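Local coordinates for uncharacterized protein (Parabacteroides merdae, PDB 4R7F) that is of unknown function but carries immunoglobulin-like beta-sandwich domains, begins with a domain related to type 9 secretion plug proteins, and binds magnesium, at residues N215-M227 with T360-Y374. Residues are numbered along the deposited sequence; the frame is centred on the assembly and turned at random.
With MG (magnesium ion), chain G.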
loop_
_atom_site.group_PDB
_atom_site.type_symbol
_atom_site.label_atom_id
_atom_site.label_comp_id
_atom_site.label_asym_id
_atom_site.label_seq_id
_atom_site.Cartn_x
_atom_site.Cartn_y
_atom_site.Cartn_z
ATOM N N ASN A 215 -11.149 10.962 19.896
ATOM C CA ASN A 215 -10.417 9.771 20.345
ATOM C C ASN A 215 -9.687 9.094 19.202
ATOM O O ASN A 215 -8.905 8.206 19.451
ATOM C CB ASN A 215 -11.383 8.744 20.950
ATOM C CG ASN A 215 -12.315 9.374 21.956
ATOM O OD1 ASN A 215 -11.889 9.676 23.033
ATOM N ND2 ASN A 215 -13.581 9.645 21.569
ATOM N N LEU A 216 -10.003 9.456 17.955
ATOM C CA LEU A 216 -9.406 8.805 16.814
ATOM C C LEU A 216 -8.169 9.527 16.327
ATOM O O LEU A 216 -7.685 9.258 15.224
ATOM C CB LEU A 216 -10.421 8.608 15.698
ATOM C CG LEU A 216 -11.377 7.459 15.955
ATOM C CD1 LEU A 216 -12.406 7.391 14.860
ATOM C CD2 LEU A 216 -10.646 6.138 16.077
ATOM N N ILE A 217 -7.632 10.393 17.180
ATOM C CA ILE A 217 -6.398 11.089 16.914
ATOM C C ILE A 217 -5.277 10.411 17.697
ATOM O O ILE A 217 -5.302 10.332 18.912
ATOM C CB ILE A 217 -6.481 12.569 17.303
ATOM C CG1 ILE A 217 -7.588 13.253 16.507
ATOM C CG2 ILE A 217 -5.161 13.248 16.988
ATOM C CD1 ILE A 217 -7.742 14.735 16.797
ATOM N N PHE A 218 -4.291 9.920 16.973
ATOM C CA PHE A 218 -3.209 9.130 17.528
ATOM C C PHE A 218 -1.943 9.918 17.408
ATOM O O PHE A 218 -1.797 10.676 16.454
ATOM C CB PHE A 218 -3.015 7.906 16.676
ATOM C CG PHE A 218 -4.050 6.874 16.870
ATOM C CD1 PHE A 218 -5.227 6.912 16.142
ATOM C CD2 PHE A 218 -3.820 5.814 17.715
ATOM C CE1 PHE A 218 -6.194 5.931 16.291
ATOM C CE2 PHE A 218 -4.789 4.837 17.902
ATOM C CZ PHE A 218 -5.982 4.900 17.183
ATOM N N PRO A 219 -0.989 9.707 18.319
ATOM C CA PRO A 219 0.331 10.306 17.996
ATOM C C PRO A 219 0.958 9.604 16.798
ATOM O O PRO A 219 0.789 8.389 16.625
ATOM C CB PRO A 219 1.149 10.075 19.262
ATOM C CG PRO A 219 0.430 8.966 19.973
ATOM C CD PRO A 219 -1.020 9.121 19.661
ATOM N N ALA A 220 1.654 10.368 15.965
ATOM C CA ALA A 220 2.072 9.873 14.670
ATOM C C ALA A 220 3.259 8.947 14.726
ATOM O O ALA A 220 3.454 8.110 13.823
ATOM C CB ALA A 220 2.326 11.021 13.710
ATOM N N GLY A 221 4.083 9.083 15.759
ATOM C CA GLY A 221 5.285 8.243 15.868
ATOM C C GLY A 221 6.246 8.468 14.725
ATOM O O GLY A 221 6.283 9.563 14.117
ATOM N N ASN A 222 7.002 7.417 14.433
ATOM C CA ASN A 222 8.138 7.463 13.540
ATOM C C ASN A 222 8.223 6.105 12.859
ATOM O O ASN A 222 7.568 5.134 13.294
ATOM C CB ASN A 222 9.432 7.728 14.317
ATOM C CG ASN A 222 10.548 8.326 13.449
ATOM O OD1 ASN A 222 10.497 8.266 12.235
ATOM N ND2 ASN A 222 11.550 8.894 14.080
ATOM N N GLU A 223 9.003 6.031 11.781
ATOM C CA GLU A 223 9.279 4.733 11.159
ATOM C C GLU A 223 10.097 3.950 12.151
ATOM O O GLU A 223 10.936 4.504 12.879
ATOM C CB GLU A 223 10.005 4.836 9.803
ATOM C CG GLU A 223 9.357 5.803 8.779
ATOM C CD GLU A 223 7.902 5.493 8.394
ATOM O OE1 GLU A 223 7.342 4.410 8.720
ATOM O OE2 GLU A 223 7.300 6.384 7.756
ATOM N N TYR A 224 9.807 2.664 12.201
ATOM C CA TYR A 224 10.450 1.790 13.143
ATOM C C TYR A 224 11.905 1.702 12.737
ATOM O O TYR A 224 12.290 1.880 11.551
ATOM C CB TYR A 224 9.811 0.385 13.150
ATOM C CG TYR A 224 8.474 0.290 13.845
ATOM C CD1 TYR A 224 7.371 0.907 13.345
ATOM C CD2 TYR A 224 8.322 -0.454 15.024
ATOM C CE1 TYR A 224 6.139 0.828 13.991
ATOM C CE2 TYR A 224 7.119 -0.533 15.679
ATOM C CZ TYR A 224 6.009 0.099 15.150
ATOM O OH TYR A 224 4.782 0.036 15.781
ATOM N N ARG A 225 12.711 1.450 13.760
ATOM C CA ARG A 225 14.108 1.151 13.607
ATOM C C ARG A 225 14.252 -0.234 13.022
ATOM O O ARG A 225 13.413 -1.125 13.280
ATOM C CB ARG A 225 14.814 1.183 14.968
ATOM C CG ARG A 225 14.847 2.546 15.633
ATOM C CD ARG A 225 15.154 2.411 17.114
ATOM N NE ARG A 225 14.879 3.612 17.867
ATOM C CZ ARG A 225 15.722 4.629 18.014
ATOM N NH1 ARG A 225 16.917 4.628 17.440
ATOM N NH2 ARG A 225 15.353 5.659 18.744
ATOM N N ARG A 226 15.324 -0.421 12.244
ATOM C CA ARG A 226 15.551 -1.713 11.565
ATOM C C ARG A 226 16.944 -2.203 11.813
ATOM O O ARG A 226 17.883 -1.421 12.035
ATOM C CB ARG A 226 15.273 -1.636 10.061
ATOM C CG ARG A 226 13.832 -1.265 9.704
ATOM C CD ARG A 226 13.711 -0.562 8.358
ATOM N NE ARG A 226 14.250 -1.354 7.233
ATOM C CZ ARG A 226 15.064 -0.895 6.273
ATOM N NH1 ARG A 226 15.472 0.374 6.245
ATOM N NH2 ARG A 226 15.473 -1.715 5.318
HETATM N N MSE A 227 17.053 -3.525 11.747
HETATM C CA MSE A 227 18.248 -4.265 12.118
HETATM C C MSE A 227 18.118 -5.592 11.415
HETATM O O MSE A 227 17.003 -6.078 11.235
HETATM C CB MSE A 227 18.042 -4.286 13.637
HETATM C CG MSE A 227 18.818 -5.247 14.449
HETATM SE SE MSE A 227 18.065 -7.019 14.418
HETATM C CE MSE A 227 17.118 -7.301 16.100
ATOM N N THR A 360 5.294 6.953 21.671
ATOM C CA THR A 360 6.412 7.105 20.738
ATOM C C THR A 360 7.104 8.476 20.907
ATOM O O THR A 360 8.228 8.693 20.458
ATOM C CB THR A 360 5.862 7.025 19.297
ATOM O OG1 THR A 360 4.631 7.758 19.266
ATOM C CG2 THR A 360 5.607 5.608 18.894
ATOM N N GLY A 361 6.422 9.426 21.519
ATOM C CA GLY A 361 6.922 10.788 21.521
ATOM C C GLY A 361 8.303 11.000 22.119
ATOM O O GLY A 361 9.136 11.679 21.536
ATOM N N PRO A 362 8.531 10.466 23.316
ATOM C CA PRO A 362 9.776 10.825 24.027
ATOM C C PRO A 362 11.066 10.303 23.371
ATOM O O PRO A 362 12.038 11.023 23.293
ATOM C CB PRO A 362 9.563 10.226 25.419
ATOM C CG PRO A 362 8.086 10.138 25.589
ATOM C CD PRO A 362 7.562 9.792 24.205
ATOM N N ILE A 363 11.066 9.088 22.844
ATOM C CA ILE A 363 12.282 8.533 22.230
ATOM C C ILE A 363 12.273 8.462 20.689
ATOM O O ILE A 363 13.314 8.648 20.035
ATOM C CB ILE A 363 12.495 7.130 22.814
ATOM C CG1 ILE A 363 12.680 7.273 24.329
ATOM C CG2 ILE A 363 13.673 6.423 22.145
ATOM C CD1 ILE A 363 12.330 6.042 25.109
ATOM N N GLU A 364 11.112 8.158 20.115
ATOM C CA GLU A 364 11.018 7.954 18.689
ATOM C C GLU A 364 10.590 9.221 17.975
ATOM O O GLU A 364 10.919 9.415 16.817
ATOM C CB GLU A 364 10.075 6.793 18.362
ATOM C CG GLU A 364 10.515 5.473 18.968
ATOM C CD GLU A 364 11.917 5.029 18.583
ATOM O OE1 GLU A 364 12.628 5.708 17.787
ATOM O OE2 GLU A 364 12.341 3.960 19.094
ATOM N N GLY A 365 9.893 10.089 18.697
ATOM C CA GLY A 365 9.334 11.314 18.147
ATOM C C GLY A 365 7.992 11.062 17.467
ATOM O O GLY A 365 7.606 9.909 17.226
ATOM N N ASN A 366 7.289 12.153 17.161
ATOM C CA ASN A 366 5.981 12.091 16.537
ATOM C C ASN A 366 6.008 13.023 15.318
ATOM O O ASN A 366 6.072 14.234 15.443
ATOM C CB ASN A 366 4.881 12.505 17.529
ATOM C CG ASN A 366 4.540 11.421 18.533
ATOM O OD1 ASN A 366 4.617 10.218 18.236
ATOM N ND2 ASN A 366 4.178 11.835 19.754
ATOM N N TYR A 367 5.923 12.419 14.144
ATOM C CA TYR A 367 6.064 13.104 12.886
ATOM C C TYR A 367 4.881 12.735 12.059
ATOM O O TYR A 367 4.665 11.541 11.805
ATOM C CB TYR A 367 7.338 12.598 12.204
ATOM C CG TYR A 367 8.614 12.908 12.986
ATOM C CD1 TYR A 367 9.234 14.129 12.864
ATOM C CD2 TYR A 367 9.192 11.970 13.829
ATOM C CE1 TYR A 367 10.397 14.426 13.565
ATOM C CE2 TYR A 367 10.368 12.247 14.512
ATOM C CZ TYR A 367 10.954 13.499 14.381
ATOM O OH TYR A 367 12.112 13.838 15.068
ATOM N N TYR A 368 4.119 13.739 11.620
ATOM C CA TYR A 368 2.849 13.488 10.900
ATOM C C TYR A 368 3.019 12.689 9.613
ATOM O O TYR A 368 2.090 12.010 9.213
ATOM C CB TYR A 368 2.092 14.786 10.575
ATOM C CG TYR A 368 2.661 15.505 9.381
ATOM C CD1 TYR A 368 3.799 16.312 9.517
ATOM C CD2 TYR A 368 2.102 15.344 8.106
ATOM C CE1 TYR A 368 4.357 16.941 8.433
ATOM C CE2 TYR A 368 2.659 15.968 6.999
ATOM C CZ TYR A 368 3.767 16.777 7.184
ATOM O OH TYR A 368 4.333 17.407 6.135
ATOM N N GLN A 369 4.189 12.786 8.975
ATOM C CA GLN A 369 4.455 12.085 7.712
ATOM C C GLN A 369 4.526 10.576 7.860
ATOM O O GLN A 369 4.444 9.873 6.859
ATOM C CB GLN A 369 5.803 12.502 7.070
ATOM C CG GLN A 369 6.089 13.986 6.876
ATOM C CD GLN A 369 6.740 14.673 8.083
ATOM O OE1 GLN A 369 6.549 14.302 9.257
ATOM N NE2 GLN A 369 7.518 15.687 7.792
ATOM N N THR A 370 4.779 10.087 9.079
ATOM C CA THR A 370 5.103 8.682 9.311
ATOM C C THR A 370 4.039 7.738 8.710
ATOM O O THR A 370 2.830 7.918 8.901
ATOM C CB THR A 370 5.261 8.416 10.836
ATOM O OG1 THR A 370 6.405 9.136 11.291
ATOM C CG2 THR A 370 5.447 6.923 11.142
ATOM N N GLN A 371 4.505 6.746 7.986
ATOM C CA GLN A 371 3.634 5.696 7.452
ATOM C C GLN A 371 3.266 4.737 8.586
ATOM O O GLN A 371 4.134 4.034 9.145
ATOM C CB GLN A 371 4.331 4.957 6.287
ATOM C CG GLN A 371 3.519 3.786 5.693
ATOM C CD GLN A 371 3.650 2.399 6.401
ATOM O OE1 GLN A 371 4.752 1.949 6.803
ATOM N NE2 GLN A 371 2.504 1.692 6.495
ATOM N N ASN A 372 1.985 4.725 8.945
ATOM C CA ASN A 372 1.465 3.794 9.960
ATOM C C ASN A 372 0.279 3.082 9.387
ATOM O O ASN A 372 -0.275 3.505 8.377
ATOM C CB ASN A 372 1.023 4.549 11.212
ATOM C CG ASN A 372 2.189 5.087 12.002
ATOM O OD1 ASN A 372 3.132 4.356 12.358
ATOM N ND2 ASN A 372 2.154 6.362 12.257
ATOM N N GLU A 373 -0.119 1.995 10.020
ATOM C CA GLU A 373 -1.350 1.324 9.627
ATOM C C GLU A 373 -2.345 1.342 10.778
ATOM O O GLU A 373 -1.948 1.388 11.930
ATOM C CB GLU A 373 -1.077 -0.107 9.200
ATOM C CG GLU A 373 -0.651 -1.039 10.318
ATOM C CD GLU A 373 -0.114 -2.334 9.770
ATOM O OE1 GLU A 373 0.966 -2.306 9.139
ATOM O OE2 GLU A 373 -0.773 -3.358 9.953
ATOM N N TYR A 374 -3.630 1.295 10.450
ATOM C CA TYR A 374 -4.688 1.316 11.434
ATOM C C TYR A 374 -5.706 0.291 11.041
ATOM O O TYR A 374 -6.202 0.329 9.933
ATOM C CB TYR A 374 -5.365 2.681 11.463
ATOM C CG TYR A 374 -4.416 3.754 11.851
ATOM C CD1 TYR A 374 -3.609 4.366 10.913
ATOM C CD2 TYR A 374 -4.264 4.121 13.164
ATOM C CE1 TYR A 374 -2.704 5.357 11.278
ATOM C CE2 TYR A 374 -3.375 5.128 13.528
ATOM C CZ TYR A 374 -2.583 5.731 12.599
ATOM O OH TYR A 374 -1.637 6.691 13.006
HETATM MG MG MG G . 5.836 2.752 9.466
HETATM O O HOH W 1 2.263 5.905 18.184
HETATM O O HOH W 2 5.734 3.646 11.677
#
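F218 turns one ring face to Y374, whose CE2 lies 3.7 Å from F218 CD1 and is offset toward the rim, the planes inclined at 55°. This oblique aromatic pair packs between the sheets of strands 207-219 and 373-380, consistent with the interior of an immunoglobulin-like beta-sandwich; beyond it the linker to strand 225-228 meets the loop that returns to strand 373-380, with a magnesium ion between them. Two asparagines serve one carbonyl and one N-H of the linker, their short amides able to donate or accept, which suits a buried loop crossing. N372 ND2 donates to A220 O at 2.7 Å, A220 O lying close to the amide plane. N366 OD1 takes two donors, G221 N at 2.8 Å and T360 OG1 within its own loop; the hydroxyl approaches in the carbonyl plane, whereas G221 N is tilted from it. An alanine in place of N366 would probably leave both G221 N and the T360 hydroxyl without this shared acceptor and uncover P219 CB, against which ND2 packs. The positive phi of G221 favours glycine, and a CB there would come tight against T360 CG2; its O accepts from Y367 N. N222 runs beside the Y367 ring, its chi1 of -157° swinging CG away from the backbone N, and sends ND2 to E364 O at 2.9 Å. R225 NE points almost straight at E364 OE2, in the guanidinium plane and on the syn lone pair, a salt bridge of 2.8 Å; R259 also pairs with the carboxylate. At the metal, E223 OE2 accepts from Y264 and Q371 N, while OE1 binds magnesium at 2.4 Å. D269 and D271 complete the protein ligands along with Q371 O, 2.2 Å from the ion, and a coordinated water donates to N222 O and N372 OD1.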